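Local atomic coordinates of beta-catenin homolog sys-1 (Caenorhabditis elegans, PDB entry 3C2G), a protein that acts as a beta-catenin-like transcription coregulator in the Wnt asymmetry pathway, activating or repressing target genes according to upstream signals and to partners such as the TCF factor POP-1. Residues E159-Q162 / H163-E167; I192-R195 / F196-S199; L85-F88 / T89-P92. All coordinates share one frame; numbering follows the deposited sequence.

All three contacts are local, each made near the C-terminal end of a different helix of the armadillo domain: 71-90 for interaction 3, 154-164 for interaction 1 and 189-198 for interaction 2. They follow one another along the chain in the order 3, 1, 2 and lie on the same side of its centre. Interactions 1 and 2 touch, with centres about 10 Å apart: the ring of Phe-196 packs against the helix of interaction 1, its CE2 lying 3.5 Å from CA of Ala-161. Interaction 3 stands apart, its nearest atoms about 8 Å from interaction 1 and about 12 Å from interaction 2; helix 134-150 meets side chains from all three.

Interaction 1 of 3, residues E159-Q162 / H163-E167; sequences EFAQ and HLKFE
Phe-160 holds chi1 at -172°, CG turned away from the backbone nitrogen, which carries the ring to Leu-164, one turn on. Leu-164 turns its own CG the other way, anti to the carbonyl carbon at chi1 -64°, the position that sets its methyl CD1 over one face of that ring. This is a CH-pi contact: CD1 lies 4.1 Å from the centroid of the Phe-160 ring, displaced toward the rim, and the second methyl, CD2, lies near CE1 and CZ of the same ring. His-163 lays its imidazole flat across the preceding turn, with Glu-159 O 3.3 Å above the centre of the His-163 ring. The same oxygen takes the helical bond from His-163 N at 3.1 Å, in the carbonyl plane. Helix 154-164 of the armadillo domain then runs out. Lys-165 N bonds to Gln-162 O at 3.2 Å, three residues back and well above that carbonyl's plane, and Lys-165 sits at the centre of an inverse gamma turn. Its extended chain runs back past Ala-161 O, which lies 3.4 Å from Lys-165 CE, while NZ forms a salt bridge with Asp-201. Around this helix end, Phe-105 meets the Phe-160 ring edge to face, Phe-144 and Ile-147 of helix 134-150 pack on Phe-160, and from helix 189-198 Phe-196 packs on Ala-161 and Leu-164, and Ile-197 on Leu-164 and Lys-165.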
loop_
_atom_site.group_PDB
_atom_site.type_symbol
_atom_site.label_atom_id
_atom_site.label_comp_id
_atom_site.label_asym_id
_atom_site.label_seq_id
_atom_site.Cartn_x
_atom_site.Cartn_y
_atom_site.Cartn_z
ATOM N N GLU A 159 -6.137 26.067 2.328
ATOM C CA GLU A 159 -5.621 27.411 2.031
ATOM C C GLU A 159 -4.097 27.455 2.137
ATOM O O GLU A 159 -3.413 27.936 1.225
ATOM C CB GLU A 159 -6.201 28.449 2.992
ATOM C CG GLU A 159 -7.617 28.882 2.692
ATOM C CD GLU A 159 -8.049 30.105 3.507
ATOM O OE1 GLU A 159 -9.276 30.346 3.598
ATOM O OE2 GLU A 159 -7.167 30.830 4.049
ATOM N N PHE A 160 -3.580 26.948 3.255
ATOM C CA PHE A 160 -2.150 26.970 3.520
ATOM C C PHE A 160 -1.407 26.179 2.453
ATOM O O PHE A 160 -0.404 26.654 1.914
ATOM C CB PHE A 160 -1.839 26.443 4.927
ATOM C CG PHE A 160 -0.406 26.618 5.334
ATOM C CD1 PHE A 160 0.228 27.849 5.185
ATOM C CD2 PHE A 160 0.310 25.554 5.868
ATOM C CE1 PHE A 160 1.558 28.016 5.552
ATOM C CE2 PHE A 160 1.642 25.709 6.234
ATOM C CZ PHE A 160 2.271 26.945 6.077
ATOM N N ALA A 161 -1.925 24.992 2.133
ATOM C CA ALA A 161 -1.388 24.173 1.047
ATOM C C ALA A 161 -1.270 24.948 -0.258
ATOM O O ALA A 161 -0.223 24.919 -0.895
ATOM C CB ALA A 161 -2.222 22.915 0.858
ATOM N N GLN A 162 -2.326 25.661 -0.643
ATOM C CA GLN A 162 -2.291 26.460 -1.866
ATOM C C GLN A 162 -1.198 27.535 -1.845
ATOM O O GLN A 162 -0.470 27.693 -2.827
ATOM C CB GLN A 162 -3.660 27.080 -2.164
ATOM C CG GLN A 162 -3.753 27.725 -3.551
ATOM C CD GLN A 162 -5.158 28.235 -3.885
ATOM O OE1 GLN A 162 -6.166 27.625 -3.500
ATOM N NE2 GLN A 162 -5.226 29.352 -4.619
ATOM N N HIS A 163 -1.077 28.255 -0.727
ATOM C CA HIS A 163 -0.037 29.281 -0.556
ATOM C C HIS A 163 1.388 28.756 -0.756
ATOM O O HIS A 163 2.274 29.491 -1.189
ATOM C CB HIS A 163 -0.135 29.941 0.826
ATOM C CG HIS A 163 -1.444 30.623 1.091
ATOM N ND1 HIS A 163 -1.972 30.745 2.359
ATOM C CD2 HIS A 163 -2.334 31.210 0.254
ATOM C CE1 HIS A 163 -3.125 31.385 2.294
ATOM N NE2 HIS A 163 -3.369 31.676 1.028
ATOM N N LEU A 164 1.599 27.485 -0.434
ATOM C CA LEU A 164 2.917 26.862 -0.515
ATOM C C LEU A 164 3.338 26.426 -1.915
ATOM O O LEU A 164 4.524 26.204 -2.163
ATOM C CB LEU A 164 2.986 25.664 0.428
ATOM C CG LEU A 164 2.850 25.996 1.910
ATOM C CD1 LEU A 164 2.961 24.746 2.733
ATOM C CD2 LEU A 164 3.896 27.029 2.338
ATOM N N LYS A 165 2.381 26.299 -2.829
ATOM C CA LYS A 165 2.685 25.794 -4.160
ATOM C C LYS A 165 3.159 26.885 -5.099
ATOM O O LYS A 165 2.382 27.435 -5.873
ATOM C CB LYS A 165 1.493 25.029 -4.736
ATOM C CG LYS A 165 1.313 23.670 -4.080
ATOM C CD LYS A 165 -0.098 23.171 -4.207
ATOM C CE LYS A 165 -0.416 22.255 -3.043
ATOM N NZ LYS A 165 -1.748 21.649 -3.202
ATOM N N PHE A 166 4.447 27.205 -4.999
ATOM C CA PHE A 166 5.103 28.128 -5.919
ATOM C C PHE A 166 6.518 27.645 -6.213
ATOM O O PHE A 166 7.166 27.060 -5.348
ATOM C CB PHE A 166 5.076 29.584 -5.404
ATOM C CG PHE A 166 5.692 29.781 -4.035
ATOM C CD1 PHE A 166 6.881 30.477 -3.893
ATOM C CD2 PHE A 166 5.060 29.302 -2.883
ATOM C CE1 PHE A 166 7.447 30.676 -2.628
ATOM C CE2 PHE A 166 5.629 29.492 -1.611
ATOM C CZ PHE A 166 6.819 30.179 -1.488
ATOM N N GLU A 167 6.984 27.882 -7.436
ATOM C CA GLU A 167 8.248 27.316 -7.912
ATOM C C GLU A 167 9.420 27.466 -6.926
ATOM O O GLU A 167 10.126 26.491 -6.656
ATOM C CB GLU A 167 8.616 27.890 -9.288
#

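Interaction 2 of 3, residues I192-R195 / F196-S199; sequences IIFR and FIIS
The last two turns of helix 189-198, one of the helices of the armadillo domain, hold this contact, in which Phe-194 meets both Ile-197 and Ile-198. Three i to i+4 backbone bonds carry the helix here. Phe-196 N gives its hydrogen to Ile-192 O at 3.0 Å, Ile-197 N to Ile-193 O at 3.0 Å and Ile-198 N to Phe-194 O at 3.1 Å. A fourth bond, from Ser-199 N to Arg-195 O, is weak, and Ser-199 is where the backbone leaves helical geometry. Ile-193, Phe-194, Ile-197 and Ile-198 are the buried side chains here. The Phe-194 ring and Ile-198 pass at a slant, CD1 of the ring 4.2 Å from CD1 of Ile-198, and the isoleucine folds back over the carbonyl that its own N-H binds, covering Phe-194 O with CG1 and CD1. Phe-208 of helix 202-210 packs on Ile-197 and Ile-198 and meets the Phe-194 ring edge to face, so these three side chains share one aromatic neighbour. Arg-195 points elsewhere: its chain is extended from CG to NE, and the guanidinium forms a salt bridge with Asp-265 of helix 251-270, which ties the two helices together. Ile-197 takes the less common chi1 of 64°, with CG1 lodged between the backbone N and the carbonyl carbon. That torsion turns the long branch back along the helix, leaving CG1 3.5 Å from Ile-193 O and bringing CD1 of Ile-197 to 4.4 Å from CD1 of Phe-194.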
loop_
_atom_site.group_PDB
_atom_site.type_symbol
_atom_site.label_atom_id
_atom_site.label_comp_id
_atom_site.label_asym_id
_atom_site.label_seq_id
_atom_site.Cartn_x
_atom_site.Cartn_y
_atom_site.Cartn_z
ATOM N N ILE A 192 7.766 16.281 5.747
ATOM C CA ILE A 192 6.439 16.737 6.182
ATOM C C ILE A 192 5.808 17.689 5.164
ATOM O O ILE A 192 4.650 17.520 4.800
ATOM C CB ILE A 192 6.507 17.396 7.576
ATOM C CG1 ILE A 192 7.067 16.404 8.615
ATOM C CG2 ILE A 192 5.144 17.916 8.002
ATOM C CD1 ILE A 192 6.277 15.081 8.744
ATOM N N ILE A 193 6.594 18.640 4.671
ATOM C CA ILE A 193 6.127 19.638 3.718
ATOM C C ILE A 193 5.806 19.040 2.343
ATOM O O ILE A 193 4.750 19.319 1.779
ATOM C CB ILE A 193 7.147 20.802 3.580
ATOM C CG1 ILE A 193 7.326 21.507 4.926
ATOM C CG2 ILE A 193 6.699 21.786 2.515
ATOM C CD1 ILE A 193 8.640 22.208 5.088
ATOM N N PHE A 194 6.717 18.236 1.799
ATOM C CA PHE A 194 6.446 17.479 0.573
ATOM C C PHE A 194 5.175 16.648 0.705
ATOM O O PHE A 194 4.294 16.717 -0.141
ATOM C CB PHE A 194 7.623 16.584 0.190
ATOM C CG PHE A 194 8.599 17.242 -0.730
ATOM C CD1 PHE A 194 8.186 17.726 -1.971
ATOM C CD2 PHE A 194 9.928 17.375 -0.372
ATOM C CE1 PHE A 194 9.079 18.352 -2.838
ATOM C CE2 PHE A 194 10.834 17.997 -1.233
ATOM C CZ PHE A 194 10.405 18.487 -2.470
ATOM N N ARG A 195 5.058 15.902 1.788
ATOM C CA ARG A 195 3.863 15.114 2.001
ATOM C C ARG A 195 2.627 16.001 1.935
ATOM O O ARG A 195 1.626 15.635 1.325
ATOM C CB ARG A 195 3.936 14.393 3.344
ATOM C CG ARG A 195 2.735 13.514 3.648
ATOM C CD ARG A 195 2.882 12.827 5.000
ATOM N NE ARG A 195 1.783 11.900 5.253
ATOM C CZ ARG A 195 1.802 10.610 4.933
ATOM N NH1 ARG A 195 2.869 10.083 4.344
ATOM N NH2 ARG A 195 0.752 9.844 5.202
ATOM N N PHE A 196 2.721 17.179 2.546
ATOM C CA PHE A 196 1.599 18.073 2.721
ATOM C C PHE A 196 1.127 18.713 1.413
ATOM O O PHE A 196 -0.070 18.783 1.169
ATOM C CB PHE A 196 1.962 19.134 3.778
ATOM C CG PHE A 196 0.886 20.162 4.021
ATOM C CD1 PHE A 196 -0.265 19.834 4.736
ATOM C CD2 PHE A 196 1.036 21.462 3.542
ATOM C CE1 PHE A 196 -1.266 20.782 4.959
ATOM C CE2 PHE A 196 0.048 22.426 3.773
ATOM C CZ PHE A 196 -1.109 22.080 4.482
ATOM N N ILE A 197 2.051 19.170 0.578
ATOM C CA ILE A 197 1.674 19.834 -0.665
ATOM C C ILE A 197 1.277 18.842 -1.760
ATOM O O ILE A 197 0.556 19.187 -2.698
ATOM C CB ILE A 197 2.785 20.791 -1.203
ATOM C CG1 ILE A 197 4.045 20.020 -1.583
ATOM C CG2 ILE A 197 3.101 21.906 -0.199
ATOM C CD1 ILE A 197 5.106 20.876 -2.241
ATOM N N ILE A 198 1.760 17.611 -1.632
ATOM C CA ILE A 198 1.509 16.551 -2.598
ATOM C C ILE A 198 0.140 15.936 -2.360
ATOM O O ILE A 198 -0.498 15.460 -3.284
ATOM C CB ILE A 198 2.604 15.468 -2.492
ATOM C CG1 ILE A 198 3.823 15.869 -3.313
ATOM C CG2 ILE A 198 2.104 14.111 -2.916
ATOM C CD1 ILE A 198 5.088 15.105 -2.928
ATOM N N SER A 199 -0.306 15.957 -1.112
ATOM C CA SER A 199 -1.529 15.271 -0.725
ATOM C C SER A 199 -2.725 15.680 -1.583
ATOM O O SER A 199 -3.104 16.855 -1.615
ATOM C CB SER A 199 -1.822 15.502 0.752
ATOM O OG SER A 199 -2.964 14.769 1.144
#

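Interaction 3 of 3, residues L85-F88 / T89-P92; sequences LRRF and TFLP
Arg-86 O accepts two hydrogen bonds from Thr-89, one from the hydroxyl and one from the backbone. The hydroxyl bond, Thr-89 OG1 to Arg-86 O, refines to 2.5 Å, so short that its exact length is doubtful; Thr-89 N reaches the same oxygen at 2.9 Å, from above the carbonyl plane. What turns the hydroxyl back onto the helix is chi1 of Thr-89, 59°, which puts OG1 between the backbone N and the carbonyl carbon and sends CG2 toward Leu-85 O. The next carbonyl is gripped twice as well. Leu-91 N points almost straight down the C=O direction of Arg-87 at 2.9 Å, whereas Phe-90 N comes in from above that carbonyl's plane at 3.3 Å. The bonds from Thr-89 N and Phe-90 N each reach three residues back, a tightening often seen where a helix ends, here helix 71-90 of the armadillo domain. The ring of Phe-90 folds back over the last turn, one face above Arg-87 O, with CA of Arg-87 forming an off-centre CH-pi contact. The chains of Arg-87 and Phe-90 run side by side, CG of the arginine 4.0 Å from CZ of the ring. Arg-86 slants across the same ring, its NH1 3.4 Å from Phe-90 CE2 and its guanidinium plane turned 31° from the ring plane. Both arginines bend at chi3, and both form salt bridges with Asp-83 one turn earlier. An alanine in place of Arg-86 would probably leave Asp-83 with one charged mate fewer and the CE2 side of the Phe-90 ring without its guanidinium neighbour. Farther out, Cys-146 and Ile-147 of helix 134-150 pack on Thr-89, and Val-51, Ile-54 and Leu-55 of helix 47-62 pack on Phe-88.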
loop_
_atom_site.group_PDB
_atom_site.type_symbol
_atom_site.label_atom_id
_atom_site.label_comp_id
_atom_site.label_asym_id
_atom_site.label_seq_id
_atom_site.Cartn_x
_atom_site.Cartn_y
_atom_site.Cartn_z
ATOM N N LEU A 85 7.046 34.120 16.036
ATOM C CA LEU A 85 6.195 33.430 15.073
ATOM C C LEU A 85 5.986 31.960 15.431
ATOM O O LEU A 85 4.861 31.469 15.388
ATOM C CB LEU A 85 6.756 33.569 13.658
ATOM C CG LEU A 85 6.003 32.881 12.517
ATOM C CD1 LEU A 85 4.516 33.286 12.428
ATOM C CD2 LEU A 85 6.721 33.182 11.220
ATOM N N ARG A 86 7.069 31.275 15.796
ATOM C CA ARG A 86 6.989 29.881 16.199
ATOM C C ARG A 86 6.017 29.713 17.353
ATOM O O ARG A 86 5.176 28.818 17.341
ATOM C CB ARG A 86 8.366 29.338 16.581
ATOM C CG ARG A 86 8.364 27.864 16.995
ATOM C CD ARG A 86 9.768 27.307 17.214
ATOM N NE ARG A 86 10.411 27.953 18.349
ATOM C CZ ARG A 86 10.255 27.581 19.615
ATOM N NH1 ARG A 86 9.471 26.548 19.914
ATOM N NH2 ARG A 86 10.877 28.251 20.582
ATOM N N ARG A 87 6.125 30.601 18.335
ATOM C CA ARG A 87 5.279 30.544 19.516
ATOM C C ARG A 87 3.797 30.727 19.190
ATOM O O ARG A 87 2.938 30.057 19.778
ATOM C CB ARG A 87 5.780 31.529 20.571
ATOM C CG ARG A 87 7.104 31.065 21.183
ATOM C CD ARG A 87 7.730 32.063 22.145
ATOM N NE ARG A 87 8.139 31.351 23.357
ATOM C CZ ARG A 87 9.356 30.871 23.584
ATOM N NH1 ARG A 87 10.328 31.050 22.705
ATOM N NH2 ARG A 87 9.600 30.220 24.709
ATOM N N PHE A 88 3.511 31.592 18.219
ATOM C CA PHE A 88 2.155 31.776 17.700
ATOM C C PHE A 88 1.550 30.510 17.102
ATOM O O PHE A 88 0.333 30.401 16.976
ATOM C CB PHE A 88 2.146 32.856 16.615
ATOM C CG PHE A 88 2.136 34.257 17.143
ATOM C CD1 PHE A 88 2.462 34.530 18.470
ATOM C CD2 PHE A 88 1.817 35.319 16.296
ATOM C CE1 PHE A 88 2.453 35.827 18.948
ATOM C CE2 PHE A 88 1.807 36.633 16.767
ATOM C CZ PHE A 88 2.124 36.887 18.098
ATOM N N THR A 89 2.392 29.562 16.713
ATOM C CA THR A 89 1.900 28.367 16.036
ATOM C C THR A 89 1.601 27.201 16.985
ATOM O O THR A 89 0.964 26.225 16.581
ATOM C CB THR A 89 2.841 27.914 14.897
ATOM O OG1 THR A 89 4.141 27.653 15.427
ATOM C CG2 THR A 89 2.938 28.990 13.822
ATOM N N PHE A 90 2.040 27.296 18.238
ATOM C CA PHE A 90 1.706 26.253 19.211
ATOM C C PHE A 90 1.033 26.741 20.489
ATOM O O PHE A 90 0.429 25.941 21.201
ATOM C CB PHE A 90 2.912 25.353 19.534
ATOM C CG PHE A 90 3.992 26.022 20.338
ATOM C CD1 PHE A 90 3.853 26.203 21.711
ATOM C CD2 PHE A 90 5.170 26.431 19.727
ATOM C CE1 PHE A 90 4.859 26.811 22.460
ATOM C CE2 PHE A 90 6.184 27.032 20.466
ATOM C CZ PHE A 90 6.025 27.224 21.840
ATOM N N LEU A 91 1.143 28.031 20.789
ATOM C CA LEU A 91 0.536 28.576 22.002
ATOM C C LEU A 91 -0.991 28.403 21.974
ATOM O O LEU A 91 -1.644 28.818 21.011
ATOM C CB LEU A 91 0.912 30.046 22.172
ATOM C CG LEU A 91 1.596 30.488 23.468
ATOM C CD1 LEU A 91 2.759 29.579 23.863
ATOM C CD2 LEU A 91 2.098 31.917 23.299
ATOM N N PRO A 92 -1.561 27.765 23.019
ATOM C CA PRO A 92 -3.004 27.505 23.060
ATOM C C PRO A 92 -3.839 28.777 22.938
ATOM O O PRO A 92 -4.809 28.797 22.174
ATOM C CB PRO A 92 -3.210 26.852 24.432
ATOM C CG PRO A 92 -1.888 26.279 24.768
ATOM C CD PRO A 92 -0.883 27.241 24.217
#